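Local coordinates for putative uncharacterized protein (Archaeoglobus fulgidus, PDB 3VU0) that is the C-terminal globular domain of an archaeal AglB protein, a member of the oligosaccharyltransferase family, with helices packed beside a small mixed beta-sheet, at residues A[95-109]-A[124-138]. Residues are numbered along the deposited sequence; the frame is centred on the assembly and turned at random.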
loop_
_atom_site.group_PDB
_atom_site.type_symbol
_atom_site.label_atom_id
_atom_site.label_comp_id
_atom_site.label_asym_id
_atom_site.label_seq_id
_atom_site.Cartn_x
_atom_site.Cartn_y
_atom_site.Cartn_z
ATOM N N THR A 95 5.906 -4.417 4.773
ATOM C CA THR A 95 6.527 -5.595 4.188
ATOM C C THR A 95 7.086 -6.572 5.209
ATOM O O THR A 95 7.314 -6.228 6.368
ATOM C CB THR A 95 7.670 -5.196 3.239
ATOM O OG1 THR A 95 8.737 -4.623 4.002
ATOM C CG2 THR A 95 7.185 -4.170 2.215
ATOM N N VAL A 96 7.304 -7.803 4.763
ATOM C CA VAL A 96 7.861 -8.837 5.624
ATOM C C VAL A 96 9.375 -8.694 5.549
ATOM O O VAL A 96 9.937 -8.590 4.459
ATOM C CB VAL A 96 7.447 -10.242 5.141
ATOM C CG1 VAL A 96 8.134 -11.315 5.982
ATOM C CG2 VAL A 96 5.934 -10.389 5.240
ATOM N N LYS A 97 10.028 -8.670 6.705
ATOM C CA LYS A 97 11.483 -8.537 6.772
ATOM C C LYS A 97 12.106 -9.861 7.210
ATOM O O LYS A 97 11.607 -10.515 8.121
ATOM C CB LYS A 97 11.863 -7.423 7.755
ATOM N N PRO A 98 13.218 -10.264 6.576
ATOM C CA PRO A 98 13.899 -11.523 6.907
ATOM C C PRO A 98 14.438 -11.621 8.336
ATOM O O PRO A 98 14.583 -12.723 8.878
ATOM C CB PRO A 98 15.039 -11.586 5.888
ATOM C CG PRO A 98 14.569 -10.711 4.762
ATOM C CD PRO A 98 13.910 -9.569 5.480
ATOM N N GLU A 99 14.747 -10.476 8.939
ATOM C CA GLU A 99 15.316 -10.464 10.282
ATOM C C GLU A 99 14.314 -10.478 11.430
ATOM O O GLU A 99 14.711 -10.547 12.594
ATOM C CB GLU A 99 16.260 -9.264 10.460
ATOM C CG GLU A 99 15.559 -7.904 10.525
ATOM C CD GLU A 99 15.348 -7.275 9.159
ATOM O OE1 GLU A 99 15.296 -8.018 8.157
ATOM O OE2 GLU A 99 15.223 -6.029 9.088
ATOM N N THR A 100 13.023 -10.418 11.122
ATOM C CA THR A 100 12.012 -10.428 12.179
ATOM C C THR A 100 10.660 -10.946 11.711
ATOM O O THR A 100 10.406 -11.031 10.515
ATOM C CB THR A 100 11.805 -9.023 12.762
ATOM O OG1 THR A 100 10.777 -9.067 13.759
ATOM C CG2 THR A 100 11.404 -8.043 11.661
ATOM N N ASN A 101 9.796 -11.299 12.660
ATOM C CA ASN A 101 8.462 -11.780 12.321
ATOM C C ASN A 101 7.476 -10.623 12.389
ATOM O O ASN A 101 6.328 -10.748 11.967
ATOM C CB ASN A 101 8.020 -12.890 13.279
ATOM C CG ASN A 101 8.954 -14.079 13.256
ATOM O OD1 ASN A 101 9.492 -14.438 12.209
ATOM N ND2 ASN A 101 9.145 -14.704 14.410
ATOM N N LYS A 102 7.936 -9.497 12.928
ATOM C CA LYS A 102 7.103 -8.307 13.058
ATOM C C LYS A 102 6.870 -7.624 11.717
ATOM O O LYS A 102 7.800 -7.405 10.945
ATOM C CB LYS A 102 7.750 -7.307 14.021
ATOM C CG LYS A 102 6.958 -6.008 14.190
ATOM C CD LYS A 102 7.771 -4.956 14.921
ATOM C CE LYS A 102 7.044 -3.619 14.952
ATOM N NZ LYS A 102 7.911 -2.536 15.502
ATOM N N THR A 103 5.616 -7.283 11.448
ATOM C CA THR A 103 5.257 -6.615 10.204
ATOM C C THR A 103 3.769 -6.315 10.193
ATOM O O THR A 103 2.976 -7.059 10.772
ATOM C CB THR A 103 5.578 -7.491 8.977
ATOM O OG1 THR A 103 5.036 -6.877 7.799
ATOM C CG2 THR A 103 4.974 -8.883 9.135
ATOM N N LYS A 104 3.385 -5.224 9.543
ATOM C CA LYS A 104 1.975 -4.894 9.470
ATOM C C LYS A 104 1.289 -5.749 8.408
ATOM O O LYS A 104 0.087 -5.629 8.184
ATOM C CB LYS A 104 1.784 -3.401 9.187
ATOM C CG LYS A 104 2.160 -2.528 10.381
ATOM C CD LYS A 104 1.879 -1.059 10.129
ATOM C CE LYS A 104 2.068 -0.235 11.399
ATOM N NZ LYS A 104 1.634 1.176 11.187
ATOM N N PHE A 105 2.055 -6.622 7.758
ATOM C CA PHE A 105 1.480 -7.502 6.747
ATOM C C PHE A 105 0.521 -8.488 7.427
ATOM O O PHE A 105 -0.417 -8.989 6.807
ATOM C CB PHE A 105 2.584 -8.269 6.009
ATOM C CG PHE A 105 2.084 -9.081 4.844
ATOM C CD1 PHE A 105 2.205 -10.469 4.843
ATOM C CD2 PHE A 105 1.496 -8.458 3.748
ATOM C CE1 PHE A 105 1.747 -11.227 3.763
ATOM C CE2 PHE A 105 1.032 -9.205 2.660
ATOM C CZ PHE A 105 1.158 -10.593 2.668
ATOM N N ILE A 106 0.757 -8.756 8.711
ATOM C CA ILE A 106 -0.088 -9.682 9.462
ATOM C C ILE A 106 -1.515 -9.134 9.570
ATOM O O ILE A 106 -2.465 -9.803 9.174
ATOM C CB ILE A 106 0.504 -9.964 10.870
ATOM C CG1 ILE A 106 1.870 -10.646 10.729
ATOM C CG2 ILE A 106 -0.432 -10.869 11.674
ATOM C CD1 ILE A 106 1.833 -11.961 9.967
ATOM N N PRO A 107 -1.687 -7.914 10.107
ATOM C CA PRO A 107 -3.058 -7.402 10.190
ATOM C C PRO A 107 -3.666 -7.225 8.798
ATOM O O PRO A 107 -4.881 -7.361 8.618
ATOM C CB PRO A 107 -2.898 -6.079 10.949
ATOM C CG PRO A 107 -1.475 -5.681 10.689
ATOM C CD PRO A 107 -0.739 -7.001 10.770
ATOM N N ILE A 108 -2.824 -6.928 7.811
ATOM C CA ILE A 108 -3.310 -6.775 6.440
ATOM C C ILE A 108 -3.903 -8.118 6.010
ATOM O O ILE A 108 -4.989 -8.179 5.441
ATOM C CB ILE A 108 -2.168 -6.383 5.471
ATOM C CG1 ILE A 108 -1.731 -4.939 5.743
ATOM C CG2 ILE A 108 -2.624 -6.535 4.026
ATOM C CD1 ILE A 108 -0.649 -4.432 4.788
HETATM N N MSE A 109 -3.179 -9.196 6.288
HETATM C CA MSE A 109 -3.661 -10.530 5.947
HETATM C C MSE A 109 -4.952 -10.848 6.695
HETATM O O MSE A 109 -5.910 -11.348 6.109
HETATM C CB MSE A 109 -2.616 -11.592 6.292
HETATM C CG MSE A 109 -1.440 -11.636 5.351
HETATM SE SE MSE A 109 -0.342 -13.176 5.714
HETATM C CE MSE A 109 -1.526 -14.552 5.037
ATOM N N ILE A 124 4.045 -17.946 5.182
ATOM C CA ILE A 124 3.657 -16.535 5.211
ATOM C C ILE A 124 4.600 -15.735 4.319
ATOM O O ILE A 124 4.161 -14.879 3.553
ATOM C CB ILE A 124 3.700 -15.972 6.654
ATOM C CG1 ILE A 124 2.617 -16.646 7.499
ATOM C CG2 ILE A 124 3.522 -14.454 6.651
ATOM C CD1 ILE A 124 2.653 -16.247 8.960
ATOM N N ILE A 125 5.894 -16.027 4.416
ATOM C CA ILE A 125 6.903 -15.349 3.602
ATOM C C ILE A 125 6.680 -15.673 2.118
ATOM O O ILE A 125 6.678 -14.778 1.269
ATOM C CB ILE A 125 8.328 -15.791 4.019
ATOM C CG1 ILE A 125 8.602 -15.362 5.467
ATOM C CG2 ILE A 125 9.363 -15.187 3.078
ATOM C CD1 ILE A 125 9.854 -15.987 6.074
ATOM N N ASP A 126 6.489 -16.952 1.808
ATOM C CA ASP A 126 6.255 -17.351 0.424
ATOM C C ASP A 126 5.008 -16.661 -0.132
ATOM O O ASP A 126 5.000 -16.231 -1.280
ATOM C CB ASP A 126 6.110 -18.876 0.308
ATOM C CG ASP A 126 7.412 -19.611 0.600
ATOM O OD1 ASP A 126 8.492 -18.978 0.553
ATOM O OD2 ASP A 126 7.356 -20.830 0.865
ATOM N N PHE A 127 3.964 -16.553 0.683
ATOM C CA PHE A 127 2.733 -15.880 0.261
ATOM C C PHE A 127 3.038 -14.401 -0.026
ATOM O O PHE A 127 2.676 -13.869 -1.080
ATOM C CB PHE A 127 1.662 -15.981 1.352
ATOM C CG PHE A 127 0.419 -15.186 1.056
ATOM C CD1 PHE A 127 -0.398 -15.522 -0.014
ATOM C CD2 PHE A 127 0.091 -14.074 1.822
ATOM C CE1 PHE A 127 -1.532 -14.755 -0.320
ATOM C CE2 PHE A 127 -1.035 -13.304 1.527
ATOM C CZ PHE A 127 -1.847 -13.647 0.452
ATOM N N PHE A 128 3.712 -13.742 0.911
ATOM C CA PHE A 128 4.066 -12.333 0.737
ATOM C C PHE A 128 4.819 -12.085 -0.569
ATOM O O PHE A 128 4.549 -11.115 -1.284
ATOM C CB PHE A 128 4.931 -11.842 1.902
ATOM C CG PHE A 128 5.544 -10.490 1.666
ATOM C CD1 PHE A 128 4.752 -9.341 1.656
ATOM C CD2 PHE A 128 6.904 -10.370 1.392
ATOM C CE1 PHE A 128 5.307 -8.094 1.372
ATOM C CE2 PHE A 128 7.472 -9.124 1.105
ATOM C CZ PHE A 128 6.672 -7.988 1.093
ATOM N N ASN A 129 5.760 -12.965 -0.884
ATOM C CA ASN A 129 6.557 -12.792 -2.084
ATOM C C ASN A 129 5.791 -12.861 -3.404
ATOM O O ASN A 129 6.346 -12.543 -4.448
ATOM C CB ASN A 129 7.727 -13.784 -2.086
ATOM C CG ASN A 129 8.771 -13.449 -1.022
ATOM O OD1 ASN A 129 8.904 -12.293 -0.612
ATOM N ND2 ASN A 129 9.522 -14.454 -0.585
ATOM N N LYS A 130 4.517 -13.247 -3.354
ATOM C CA LYS A 130 3.694 -13.331 -4.564
ATOM C C LYS A 130 2.679 -12.185 -4.633
ATOM O O LYS A 130 1.941 -12.059 -5.613
ATOM C CB LYS A 130 2.911 -14.649 -4.591
ATOM C CG LYS A 130 3.746 -15.915 -4.540
ATOM C CD LYS A 130 2.843 -17.127 -4.328
ATOM C CE LYS A 130 3.647 -18.408 -4.193
ATOM N NZ LYS A 130 2.765 -19.552 -3.828
ATOM N N THR A 131 2.643 -11.349 -3.601
ATOM C CA THR A 131 1.665 -10.268 -3.553
ATOM C C THR A 131 2.036 -8.957 -4.239
ATOM O O THR A 131 3.195 -8.698 -4.565
ATOM C CB THR A 131 1.294 -9.916 -2.099
ATOM O OG1 THR A 131 2.396 -9.238 -1.481
ATOM C CG2 THR A 131 0.961 -11.177 -1.307
HETATM N N MSE A 132 1.014 -8.130 -4.440
HETATM C CA MSE A 132 1.173 -6.818 -5.048
HETATM C C MSE A 132 2.093 -5.957 -4.187
HETATM O O MSE A 132 2.900 -5.193 -4.706
HETATM C CB MSE A 132 -0.190 -6.131 -5.174
HETATM C CG MSE A 132 -1.058 -6.675 -6.295
HETATM SE SE MSE A 132 -0.221 -6.367 -8.007
HETATM C CE MSE A 132 -0.131 -4.436 -7.942
ATOM N N LEU A 133 1.951 -6.076 -2.871
ATOM C CA LEU A 133 2.776 -5.307 -1.944
ATOM C C LEU A 133 4.250 -5.588 -2.200
ATOM O O LEU A 133 5.076 -4.682 -2.191
ATOM C CB LEU A 133 2.422 -5.659 -0.499
ATOM C CG LEU A 133 3.242 -4.947 0.583
ATOM C CD1 LEU A 133 3.214 -3.441 0.363
ATOM C CD2 LEU A 133 2.681 -5.299 1.957
ATOM N N TYR A 134 4.575 -6.854 -2.433
ATOM C CA TYR A 134 5.948 -7.249 -2.718
ATOM C C TYR A 134 6.403 -6.708 -4.076
ATOM O O TYR A 134 7.463 -6.101 -4.189
ATOM C CB TYR A 134 6.067 -8.776 -2.734
ATOM C CG TYR A 134 7.421 -9.261 -3.198
ATOM C CD1 TYR A 134 8.485 -9.363 -2.308
ATOM C CD2 TYR A 134 7.642 -9.592 -4.535
ATOM C CE1 TYR A 134 9.743 -9.787 -2.734
ATOM C CE2 TYR A 134 8.896 -10.015 -4.971
ATOM C CZ TYR A 134 9.939 -10.110 -4.065
ATOM O OH TYR A 134 11.175 -10.535 -4.488
ATOM N N LYS A 135 5.597 -6.935 -5.108
ATOM C CA LYS A 135 5.946 -6.491 -6.451
ATOM C C LYS A 135 6.069 -4.975 -6.548
ATOM O O LYS A 135 6.798 -4.461 -7.401
ATOM C CB LYS A 135 4.920 -7.014 -7.458
ATOM C CG LYS A 135 4.826 -8.532 -7.454
ATOM C CD LYS A 135 3.687 -9.037 -8.316
ATOM C CE LYS A 135 3.511 -10.539 -8.148
ATOM N NZ LYS A 135 2.434 -11.060 -9.030
ATOM N N LEU A 136 5.361 -4.263 -5.672
ATOM C CA LEU A 136 5.427 -2.807 -5.648
ATOM C C LEU A 136 6.612 -2.311 -4.826
ATOM O O LEU A 136 7.606 -1.828 -5.370
ATOM C CB LEU A 136 4.138 -2.199 -5.058
ATOM C CG LEU A 136 2.862 -2.264 -5.906
ATOM C CD1 LEU A 136 1.668 -1.834 -5.064
ATOM C CD2 LEU A 136 3.006 -1.362 -7.121
ATOM N N HIS A 137 6.512 -2.452 -3.510
ATOM C CA HIS A 137 7.554 -1.951 -2.627
ATOM C C HIS A 137 8.919 -2.607 -2.757
ATOM O O HIS A 137 9.928 -1.910 -2.829
ATOM C CB HIS A 137 7.113 -2.025 -1.165
ATOM C CG HIS A 137 7.929 -1.153 -0.260
ATOM N ND1 HIS A 137 7.546 0.128 0.082
ATOM C CD2 HIS A 137 9.147 -1.344 0.297
ATOM C CE1 HIS A 137 8.498 0.689 0.808
ATOM N NE2 HIS A 137 9.482 -0.182 0.952
ATOM N N VAL A 138 8.960 -3.937 -2.786
ATOM C CA VAL A 138 10.242 -4.625 -2.887
ATOM C C VAL A 138 10.855 -4.597 -4.286
ATOM O O VAL A 138 12.026 -4.257 -4.434
ATOM C CB VAL A 138 10.136 -6.097 -2.411
ATOM C CG1 VAL A 138 11.499 -6.781 -2.529
ATOM C CG2 VAL A 138 9.662 -6.141 -0.963
#
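Phe105, in the first turn of helix 105-112, packs against helix 121-128 where the short axes of 105-109 and 124-128 run at 79° to each other, 12.2 Å apart at closest approach. This is a single knob-into-hole contact in the C-terminal globular domain of AglB: the Phe105 ring is the knob, and Ile124, Phe127, Phe128 and Leu133 form its socket, so one aromatic side chain ties its helix to both 121-128 and 132-138. With CG anti to the backbone N (chi1 -173°), the ring points toward 124-138 and joins an aromatic cluster with Phe127 and Phe128. Phe128 meets it edge-to-face, centroids 5.1 Å apart and planes at 76°, its CD1 lying over the centre of the Phe105 face. Phe127 approaches rim to rim instead, and Leu133 CD2 closes on Phe105 CD2 at 3.8 Å.

The loop ahead of the helix packs on the Phe128 ring. Val96 CG2 stands over one face in a CH-pi contact, 4.0 Å from the centroid, while Thr95 CB touches CZ obliquely. No hydrogen bond crosses between the segments; Thr103 OG1 instead holds the loop together, donating to Thr95 O and accepting from Phe105 N to cap the helix start. One turn on, selenomethionine Met109 places SE obliquely beside the Phe127 ring, a Met-aromatic contact, and its chain, bent at chi3, sets the methyl CE 3.6 Å from Phe127 CD2.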